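Long-range contacts in GDP-mannose-dependent alpha-(1-6)-phosphatidylinositol monomannoside mannosyltransferase (Corynebacterium glutamicum, PDB 3OKC), which belongs to the GT-B glycosyltransferases, enzymes built from two Rossmann-like domains, and holds guanosine-5'-diphosphate in this model: residues A[175-180]-A[296-301]; A[201-206]-A[276-281]. All coordinates share one frame; numbering follows the deposited sequence.

Interaction 2 lies within the six-stranded parallel sheet, whereas interaction 1 sets the loop 175-180 against helix 294-301, which covers part of that sheet; their centres are 15 Å apart and both reach GDP. Helix 294-301 follows strand 275-278, half of interaction 2, and packs directly on it: A299 CB lies 3.6 Å from F276 CG. A second packing contact is made by the two aromatic rings, with Y296 CD1 3.8 Å from F276 CE1. At the strand end, Y296 OH and M278 O form a probable hydrogen bond, though its modelled length is suspiciously short. Around the nucleotide the roles divide, interaction 1 serving the ribose and interaction 2 lying near the base and β-phosphate.

Interaction 1: A[175-180]-A[296-301]; sequences KRFTPA and YLEAQA. With GDP (guanosine-5'-diphosphate), chain B.
F177 and E298 form a flat stack: the glutamate side chain lies over one face of the phenyl ring. E298 CG stands 3.7 Å from the F177 ring centroid and 14° off the ring normal, which meets the geometry of a CH-pi contact. Toward its tip, E298 CD comes to 3.5 Å from F177 CZ, and the carboxylate and ring planes differ by only 10°. Because E298 CG is anti to its carbonyl carbon and the chain beyond is extended (chi2 170°), the carboxylate projects past the ring and meets the ribose of GDP. There E298 OE1 accepts a hydrogen bond from GDP O2' at 2.9 Å and E298 OE2 one from GDP O3' at 2.8 Å. Each oxygen thus has its own hydroxyl, and the pair fixes the rotation of the carboxylate.

Behind this stack the helix end rests on the loop. F177 CB packs on A301 CB at 3.8 Å, while P179 CD approaches A301 O at 3.3 Å. F177 O and A301 O are two acceptors only 3.2 Å apart; R356 NH1, from helix 345-362, makes weak hydrogen bonds to both, which probably eases their repulsion. Farther out, I267 of helix 263-272 also touches F177. The bidentate grip on the ribose hydroxyls is that of the second glutamate of the EX7E motif in GT-B glycosyltransferases, here backed by a phenylalanine from the loop preceding helix 182-191.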
loop_
_atom_site.group_PDB
_atom_site.type_symbol
_atom_site.label_atom_id
_atom_site.label_comp_id
_atom_site.label_asym_id
_atom_site.label_seq_id
_atom_site.Cartn_x
_atom_site.Cartn_y
_atom_site.Cartn_z
ATOM N N LYS A 175 -14.310 -5.615 4.713
ATOM C CA LYS A 175 -15.392 -5.422 5.683
ATOM C C LYS A 175 -15.436 -3.982 6.188
ATOM O O LYS A 175 -16.501 -3.481 6.556
ATOM C CB LYS A 175 -15.260 -6.388 6.867
ATOM C CG LYS A 175 -15.666 -7.822 6.549
ATOM N N ARG A 176 -14.278 -3.326 6.207
ATOM C CA ARG A 176 -14.174 -1.933 6.647
ATOM C C ARG A 176 -14.279 -0.966 5.458
ATOM O O ARG A 176 -14.976 0.051 5.535
ATOM C CB ARG A 176 -12.878 -1.712 7.443
ATOM C CG ARG A 176 -12.730 -0.319 8.052
ATOM C CD ARG A 176 -13.628 -0.100 9.279
ATOM N NE ARG A 176 -12.970 -0.485 10.527
ATOM N N PHE A 177 -13.578 -1.278 4.369
ATOM C CA PHE A 177 -13.785 -0.579 3.106
ATOM C C PHE A 177 -14.885 -1.313 2.353
ATOM O O PHE A 177 -14.649 -2.347 1.723
ATOM C CB PHE A 177 -12.495 -0.490 2.290
ATOM C CG PHE A 177 -11.464 0.422 2.892
ATOM C CD1 PHE A 177 -11.437 1.776 2.561
ATOM C CD2 PHE A 177 -10.521 -0.071 3.794
ATOM C CE1 PHE A 177 -10.490 2.625 3.117
ATOM C CE2 PHE A 177 -9.574 0.770 4.361
ATOM C CZ PHE A 177 -9.555 2.122 4.019
ATOM N N THR A 178 -16.094 -0.772 2.456
ATOM C CA THR A 178 -17.306 -1.424 1.977
ATOM C C THR A 178 -18.246 -0.368 1.363
ATOM O O THR A 178 -18.243 0.786 1.807
ATOM C CB THR A 178 -17.978 -2.251 3.135
ATOM O OG1 THR A 178 -19.023 -3.077 2.616
ATOM C CG2 THR A 178 -18.536 -1.350 4.234
ATOM N N PRO A 179 -19.013 -0.739 0.311
ATOM C CA PRO A 179 -19.947 0.209 -0.311
ATOM C C PRO A 179 -20.968 0.781 0.680
ATOM O O PRO A 179 -21.457 0.063 1.559
ATOM C CB PRO A 179 -20.656 -0.638 -1.373
ATOM C CG PRO A 179 -19.703 -1.736 -1.677
ATOM C CD PRO A 179 -19.039 -2.045 -0.371
ATOM N N ALA A 180 -21.276 2.068 0.534
ATOM C CA ALA A 180 -22.173 2.750 1.465
ATOM C C ALA A 180 -23.629 2.450 1.154
ATOM O O ALA A 180 -24.017 2.365 -0.011
ATOM C CB ALA A 180 -21.926 4.255 1.451
ATOM N N TYR A 296 -6.266 2.945 -4.512
ATOM C CA TYR A 296 -7.029 2.412 -5.641
ATOM C C TYR A 296 -7.846 1.185 -5.256
ATOM O O TYR A 296 -8.974 1.003 -5.726
ATOM C CB TYR A 296 -6.096 2.032 -6.786
ATOM C CG TYR A 296 -5.293 3.171 -7.367
ATOM C CD1 TYR A 296 -5.921 4.302 -7.891
ATOM C CD2 TYR A 296 -3.900 3.104 -7.420
ATOM C CE1 TYR A 296 -5.182 5.349 -8.428
ATOM C CE2 TYR A 296 -3.152 4.140 -7.964
ATOM C CZ TYR A 296 -3.801 5.257 -8.470
ATOM O OH TYR A 296 -3.064 6.277 -9.015
ATOM N N LEU A 297 -7.260 0.348 -4.407
ATOM C CA LEU A 297 -7.907 -0.861 -3.918
ATOM C C LEU A 297 -9.007 -0.530 -2.911
ATOM O O LEU A 297 -10.018 -1.223 -2.838
ATOM C CB LEU A 297 -6.873 -1.789 -3.271
ATOM C CG LEU A 297 -5.596 -2.179 -4.026
ATOM C CD1 LEU A 297 -4.763 -3.096 -3.145
ATOM C CD2 LEU A 297 -5.889 -2.832 -5.373
ATOM N N GLU A 298 -8.788 0.526 -2.134
ATOM C CA GLU A 298 -9.742 0.983 -1.129
ATOM C C GLU A 298 -10.978 1.595 -1.772
ATOM O O GLU A 298 -12.090 1.391 -1.296
ATOM C CB GLU A 298 -9.077 1.999 -0.204
ATOM C CG GLU A 298 -8.008 1.404 0.691
ATOM C CD GLU A 298 -7.196 2.449 1.429
ATOM O OE1 GLU A 298 -7.387 3.664 1.177
ATOM O OE2 GLU A 298 -6.357 2.045 2.265
ATOM N N ALA A 299 -10.772 2.336 -2.860
ATOM C CA ALA A 299 -11.860 2.923 -3.637
ATOM C C ALA A 299 -12.726 1.857 -4.302
ATOM O O ALA A 299 -13.957 1.938 -4.259
ATOM C CB ALA A 299 -11.312 3.876 -4.670
ATOM N N GLN A 300 -12.081 0.865 -4.915
ATOM C CA GLN A 300 -12.789 -0.252 -5.539
ATOM C C GLN A 300 -13.579 -1.063 -4.508
ATOM O O GLN A 300 -14.708 -1.474 -4.775
ATOM C CB GLN A 300 -11.820 -1.146 -6.321
ATOM C CG GLN A 300 -11.331 -0.534 -7.633
ATOM C CD GLN A 300 -10.245 -1.352 -8.304
ATOM O OE1 GLN A 300 -10.519 -2.150 -9.198
ATOM N NE2 GLN A 300 -9.003 -1.159 -7.870
ATOM N N ALA A 301 -12.991 -1.258 -3.325
ATOM C CA ALA A 301 -13.663 -1.927 -2.203
ATOM C C ALA A 301 -14.894 -1.171 -1.696
ATOM O O ALA A 301 -15.823 -1.781 -1.156
ATOM C CB ALA A 301 -12.682 -2.174 -1.060
HETATM P PB GDP B . 1.731 5.538 -0.247
HETATM O O1B GDP B . 1.532 6.183 1.045
HETATM O O2B GDP B . 2.373 4.479 -0.101
HETATM O O3B GDP B . 2.407 6.305 -0.965
HETATM O O3A GDP B . 0.451 5.283 -0.891
HETATM P PA GDP B . -0.531 4.264 -0.525
HETATM O O1A GDP B . -0.078 3.120 -0.759
HETATM O O2A GDP B . -1.560 4.429 -1.231
HETATM O "O5'" GDP B . -0.886 4.349 0.883
HETATM C "C5'" GDP B . -1.612 5.465 1.404
HETATM C "C4'" GDP B . -2.372 5.076 2.668
HETATM O "O4'" GDP B . -2.568 6.231 3.503
HETATM C "C3'" GDP B . -3.748 4.525 2.315
HETATM O "O3'" GDP B . -4.011 3.339 3.072
HETATM C "C2'" GDP B . -4.716 5.620 2.713
HETATM O "O2'" GDP B . -5.945 5.073 3.200
HETATM C "C1'" GDP B . -3.964 6.399 3.788
HETATM N N9 GDP B . -4.397 7.825 3.808
HETATM C C8 GDP B . -4.145 8.773 2.886
HETATM N N7 GDP B . -4.723 9.936 3.277
HETATM C C5 GDP B . -5.345 9.707 4.456
HETATM C C6 GDP B . -6.092 10.501 5.324
HETATM O O6 GDP B . -6.303 11.705 5.058
HETATM N N1 GDP B . -6.594 9.962 6.461
HETATM C C2 GDP B . -6.375 8.658 6.765
HETATM N N2 GDP B . -6.884 8.131 7.905
HETATM N N3 GDP B . -5.654 7.869 5.934
HETATM C C4 GDP B . -5.135 8.373 4.782
#

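Interaction 2: A[201-206]-A[276-281]; sequences IACNSR and FAMPAR. With GDP (guanosine-5'-diphosphate), chain B.
A277 N donates to A202 O at 3.0 Å, with 158° at the hydrogen, and this is the backbone hydrogen bond joining the two segments. A202 O also receives a CA-H...O contact from F276 CA, 3.4 Å away. A202 and F276 form a parallel bridge. A202 is also backbone-bonded to I275, but no bridge follows toward the C-terminal ends, where the strands, 49° apart in direction, separate.

Side-chain packing uses both faces. On the face shared by A202 and N204, F276 CG is anti to the backbone N (chi1 173°), which lays the ring beside strand 201-204. F276 CE2 lies 3.5 Å from N204 N, and N204 O is in the ring plane at the edge. L270 of helix 263-272 also touches this ring. On the face of I201 and C203, I201 CG2 makes apolar contact with A277 CB at 4.0 Å.

Strands 200-204 and 275-278 are the first and fourth, and neighbours, in a six-stranded parallel sheet ordered 3-2-1-4-5-6, the Rossmann-like topology of a GT-B domain; GDP lies beyond their C-terminal ends.

Sulfur and hydroxyl contacts lie toward those ends. C203 SG packs 3.3 Å from A277 O, while M278 CG, on a chain that bends beyond it, comes within 3.6 Å of S205 OG.

R206 reaches the diphosphate: R206 NH2 makes a weak, nearly straight hydrogen bond to GDP O3B at 3.4 Å, and GDP O1B lies in the guanidinium plane at its edge.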
loop_
_atom_site.group_PDB
_atom_site.type_symbol
_atom_site.label_atom_id
_atom_site.label_comp_id
_atom_site.label_asym_id
_atom_site.label_seq_id
_atom_site.Cartn_x
_atom_site.Cartn_y
_atom_site.Cartn_z
ATOM N N ILE A 201 -15.858 14.273 -6.765
ATOM C CA ILE A 201 -14.611 13.584 -7.091
ATOM C C ILE A 201 -13.737 13.559 -5.840
ATOM O O ILE A 201 -13.523 14.592 -5.204
ATOM C CB ILE A 201 -13.865 14.260 -8.272
ATOM C CG1 ILE A 201 -14.787 14.380 -9.490
ATOM C CG2 ILE A 201 -12.595 13.479 -8.629
ATOM C CD1 ILE A 201 -14.423 15.506 -10.436
ATOM N N ALA A 202 -13.261 12.376 -5.474
ATOM C CA ALA A 202 -12.442 12.226 -4.274
ATOM C C ALA A 202 -10.998 11.879 -4.603
ATOM O O ALA A 202 -10.733 11.010 -5.433
ATOM C CB ALA A 202 -13.046 11.179 -3.340
ATOM N N CYS A 203 -10.068 12.581 -3.964
ATOM C CA CYS A 203 -8.660 12.200 -4.010
ATOM C C CYS A 203 -8.116 12.081 -2.589
ATOM O O CYS A 203 -7.968 13.087 -1.885
ATOM C CB CYS A 203 -7.827 13.189 -4.832
ATOM S SG CYS A 203 -6.090 12.650 -5.044
ATOM N N ASN A 204 -7.859 10.845 -2.167
ATOM C CA ASN A 204 -7.225 10.567 -0.882
ATOM C C ASN A 204 -5.794 10.126 -1.134
ATOM O O ASN A 204 -5.568 9.133 -1.826
ATOM C CB ASN A 204 -7.978 9.471 -0.115
ATOM C CG ASN A 204 -9.486 9.684 -0.100
ATOM O OD1 ASN A 204 -9.972 10.816 -0.053
ATOM N ND2 ASN A 204 -10.238 8.584 -0.146
ATOM N N SER A 205 -4.840 10.881 -0.591
ATOM C CA SER A 205 -3.400 10.638 -0.754
ATOM C C SER A 205 -2.615 11.761 -0.082
ATOM O O SER A 205 -3.132 12.863 0.091
ATOM C CB SER A 205 -2.997 10.565 -2.235
ATOM O OG SER A 205 -3.230 9.280 -2.795
ATOM N N ARG A 206 -1.369 11.482 0.291
ATOM C CA ARG A 206 -0.463 12.511 0.800
ATOM C C ARG A 206 -0.335 13.614 -0.241
ATOM O O ARG A 206 -0.334 13.342 -1.443
ATOM C CB ARG A 206 0.921 11.932 1.112
ATOM C CG ARG A 206 0.944 10.899 2.233
ATOM C CD ARG A 206 2.345 10.318 2.460
ATOM N NE ARG A 206 2.836 9.578 1.293
ATOM C CZ ARG A 206 3.817 9.986 0.487
ATOM N NH1 ARG A 206 4.448 11.132 0.712
ATOM N NH2 ARG A 206 4.177 9.234 -0.546
ATOM N N PHE A 276 -13.332 8.208 -7.755
ATOM C CA PHE A 276 -12.044 8.367 -7.078
ATOM C C PHE A 276 -10.976 8.572 -8.140
ATOM O O PHE A 276 -10.803 7.728 -9.018
ATOM C CB PHE A 276 -11.696 7.149 -6.208
ATOM C CG PHE A 276 -10.303 7.209 -5.618
ATOM C CD1 PHE A 276 -9.207 6.699 -6.321
ATOM C CD2 PHE A 276 -10.083 7.811 -4.374
ATOM C CE1 PHE A 276 -7.921 6.777 -5.790
ATOM C CE2 PHE A 276 -8.798 7.888 -3.829
ATOM C CZ PHE A 276 -7.716 7.378 -4.538
ATOM N N ALA A 277 -10.259 9.688 -8.060
ATOM C CA ALA A 277 -9.188 9.986 -9.023
ATOM C C ALA A 277 -7.859 10.278 -8.330
ATOM O O ALA A 277 -7.808 11.025 -7.350
ATOM C CB ALA A 277 -9.587 11.143 -9.925
ATOM N N MET A 278 -6.791 9.672 -8.842
ATOM C CA MET A 278 -5.429 9.955 -8.389
ATOM C C MET A 278 -4.499 9.656 -9.565
ATOM O O MET A 278 -3.981 8.538 -9.687
ATOM C CB MET A 278 -5.069 9.132 -7.140
ATOM C CG MET A 278 -3.887 9.667 -6.317
ATOM S SD MET A 278 -2.271 8.973 -6.744
ATOM C CE MET A 278 -2.340 7.370 -5.951
ATOM N N PRO A 279 -4.299 10.657 -10.452
ATOM C CA PRO A 279 -3.537 10.429 -11.678
ATOM C C PRO A 279 -2.033 10.542 -11.416
ATOM O O PRO A 279 -1.409 11.548 -11.759
ATOM C CB PRO A 279 -4.048 11.527 -12.616
ATOM C CG PRO A 279 -4.426 12.653 -11.704
ATOM C CD PRO A 279 -4.749 12.059 -10.342
ATOM N N ALA A 280 -1.482 9.505 -10.792
ATOM C CA ALA A 280 -0.077 9.460 -10.387
ATOM C C ALA A 280 0.880 9.479 -11.574
ATOM O O ALA A 280 0.683 8.751 -12.548
ATOM C CB ALA A 280 0.181 8.230 -9.518
ATOM N N ARG A 281 1.906 10.323 -11.483
ATOM C CA ARG A 281 2.969 10.381 -12.484
ATOM C C ARG A 281 4.313 10.014 -11.857
ATOM O O ARG A 281 4.489 10.112 -10.639
ATOM C CB ARG A 281 3.037 11.770 -13.138
ATOM C CG ARG A 281 3.462 12.908 -12.213
ATOM C CD ARG A 281 3.529 14.233 -12.962
ATOM N NE ARG A 281 3.913 15.350 -12.095
ATOM C CZ ARG A 281 3.066 16.055 -11.345
ATOM N NH1 ARG A 281 1.766 15.767 -11.334
ATOM N NH2 ARG A 281 3.520 17.051 -10.596
HETATM P PB GDP B . 1.731 5.538 -0.247
HETATM O O1B GDP B . 1.532 6.183 1.045
HETATM O O2B GDP B . 2.373 4.479 -0.101
HETATM O O3B GDP B . 2.407 6.305 -0.965
HETATM O O3A GDP B . 0.451 5.283 -0.891
HETATM P PA GDP B . -0.531 4.264 -0.525
HETATM O O1A GDP B . -0.078 3.120 -0.759
HETATM O O2A GDP B . -1.560 4.429 -1.231
HETATM O "O5'" GDP B . -0.886 4.349 0.883
HETATM C "C5'" GDP B . -1.612 5.465 1.404
HETATM C "C4'" GDP B . -2.372 5.076 2.668
HETATM O "O4'" GDP B . -2.568 6.231 3.503
HETATM C "C3'" GDP B . -3.748 4.525 2.315
HETATM O "O3'" GDP B . -4.011 3.339 3.072
HETATM C "C2'" GDP B . -4.716 5.620 2.713
HETATM O "O2'" GDP B . -5.945 5.073 3.200
HETATM C "C1'" GDP B . -3.964 6.399 3.788
HETATM N N9 GDP B . -4.397 7.825 3.808
HETATM C C8 GDP B . -4.145 8.773 2.886
HETATM N N7 GDP B . -4.723 9.936 3.277
HETATM C C5 GDP B . -5.345 9.707 4.456
HETATM C C6 GDP B . -6.092 10.501 5.324
HETATM O O6 GDP B . -6.303 11.705 5.058
HETATM N N1 GDP B . -6.594 9.962 6.461
HETATM C C2 GDP B . -6.375 8.658 6.765
HETATM N N2 GDP B . -6.884 8.131 7.905
HETATM N N3 GDP B . -5.654 7.869 5.934
HETATM C C4 GDP B . -5.135 8.373 4.782
#